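Embryonic developmental protein tofu-6 (Caenorhabditis elegans, PDB 7OCX) uses its RNA recognition motif domain to bind PID-3 within the PETISCO complex, which acts in piRNA (21U-RNA) biogenesis in C. elegans. Local coordinates at the interface of chains B and A. Coordinates in Å, arbitrary orientation; residue numbers count along the deposited sequence, not the author numbering. Chains: chain A, Embryonic developmental protein tofu-6; chain B, Protein pid-3.

The interface of chains B and A. Residues chain B 73-74; chain A 16, 67, 71, 74.
B:Arg73 of PID-3 reaches tip to tip toward A:Asp71 of TOFU-6, a worked example of how one long charged side chain can bridge two small domains. From CB the chain first takes the tight setting, with CG lodged between the backbone N and the carbonyl carbon (chi1 57°), and then runs extended to NE, which carries the guanidinium across to chain A. NE forms a long salt bridge with OD2 of A:Asp16, 3.9 Å away. CZ lies 3.5 Å from CG1 of A:Val67, a methyl that packs against one face of the guanidinium, toward its rim. At the tip, NH1 takes both carboxylate oxygens of A:Asp71 on their syn lone pairs, with the guanidinium and carboxylate planes 14° apart, nearly coplanar. Its bond to OD1 is 2.8 Å long and nearly straight, whereas the one to OD2 is strongly bent. NH2 adds a weak bond to OD1.

The acceptor is itself held in place. NH1 of A:Arg74 donates to OD1 of A:Asp71 from the anti side, tilted out of the carboxylate plane, at 3.2 Å, and this same arginine grips the backbone O of A:Asp16 end-on with NH1 and NH2. An alanine in place of A:Asp71 would probably leave the guanidinium of B:Arg73 without its main charged mate and A:Arg74 with less to fix its rotation. Beside this pair, ND2 of B:Asn74 donates to OD2 of A:Asp16 at 2.9 Å, arriving from above the carboxylate plane. That oxygen thus meets both PID-3 residues, and its negative charge may further favour the arginine.

In the fold, B:Arg73 and B:Asn74 form the turn between strands 70-72 and 75-76 of PID-3. They face helix 67-75 of the TOFU-6 RNA recognition motif, which supplies A:Val67, A:Asp71 and A:Arg74, while A:Asp16 comes from the loop leading into strand 18-25.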
loop_
_atom_site.group_PDB
_atom_site.type_symbol
_atom_site.label_atom_id
_atom_site.label_comp_id
_atom_site.label_asym_id
_atom_site.label_seq_id
_atom_site.Cartn_x
_atom_site.Cartn_y
_atom_site.Cartn_z
ATOM N N ARG B 73 -6.882 16.467 -0.070
ATOM C CA ARG B 73 -7.728 17.532 0.446
ATOM C C ARG B 73 -9.208 17.164 0.464
ATOM O O ARG B 73 -10.015 17.918 1.019
ATOM C CB ARG B 73 -7.498 18.797 -0.370
ATOM C CG ARG B 73 -7.749 18.631 -1.858
ATOM C CD ARG B 73 -7.719 19.991 -2.531
ATOM N NE ARG B 73 -8.032 19.927 -3.952
ATOM C CZ ARG B 73 -7.126 20.019 -4.911
ATOM N NH1 ARG B 73 -5.836 20.143 -4.634
ATOM N NH2 ARG B 73 -7.521 19.992 -6.182
ATOM N N ASN B 74 -9.591 16.031 -0.095
ATOM C CA ASN B 74 -10.986 15.632 -0.116
ATOM C C ASN B 74 -11.278 14.421 0.753
ATOM O O ASN B 74 -12.450 14.032 0.862
ATOM C CB ASN B 74 -11.414 15.331 -1.552
ATOM C CG ASN B 74 -11.394 16.536 -2.421
ATOM O OD1 ASN B 74 -11.975 17.564 -2.086
ATOM N ND2 ASN B 74 -10.684 16.444 -3.537
ATOM N N ASP A 16 -11.015 15.413 -8.327
ATOM C CA ASP A 16 -10.033 16.463 -8.590
ATOM C C ASP A 16 -8.686 15.949 -9.099
ATOM O O ASP A 16 -7.702 16.711 -9.096
ATOM C CB ASP A 16 -9.814 17.326 -7.343
ATOM C CG ASP A 16 -11.091 18.043 -6.884
ATOM O OD1 ASP A 16 -11.980 18.281 -7.733
ATOM O OD2 ASP A 16 -11.199 18.372 -5.679
ATOM N N VAL A 67 -4.395 13.409 -6.212
ATOM C CA VAL A 67 -4.675 14.840 -6.319
ATOM C C VAL A 67 -3.375 15.625 -6.238
ATOM O O VAL A 67 -3.189 16.633 -6.935
ATOM C CB VAL A 67 -5.678 15.258 -5.223
ATOM C CG1 VAL A 67 -5.840 16.765 -5.142
ATOM C CG2 VAL A 67 -7.012 14.575 -5.498
ATOM N N ASP A 71 -2.251 18.358 -8.759
ATOM C CA ASP A 71 -1.879 19.714 -8.368
ATOM C C ASP A 71 -0.527 20.112 -8.963
ATOM O O ASP A 71 -0.351 21.261 -9.389
ATOM C CB ASP A 71 -1.857 19.862 -6.842
ATOM C CG ASP A 71 -3.258 19.916 -6.233
ATOM O OD1 ASP A 71 -4.232 20.159 -6.981
ATOM O OD2 ASP A 71 -3.385 19.825 -4.999
ATOM N N ARG A 74 -1.371 21.265 -12.308
ATOM C CA ARG A 74 -1.948 22.604 -12.235
ATOM C C ARG A 74 -0.878 23.665 -11.986
ATOM O O ARG A 74 -1.043 24.818 -12.408
ATOM C CB ARG A 74 -3.037 22.639 -11.147
ATOM C CG ARG A 74 -4.259 21.747 -11.464
ATOM C CD ARG A 74 -5.449 21.916 -10.504
ATOM N NE ARG A 74 -6.561 21.062 -10.908
ATOM C CZ ARG A 74 -6.786 19.832 -10.470
ATOM N NH1 ARG A 74 -6.105 19.316 -9.461
ATOM N NH2 ARG A 74 -7.711 19.094 -11.075
#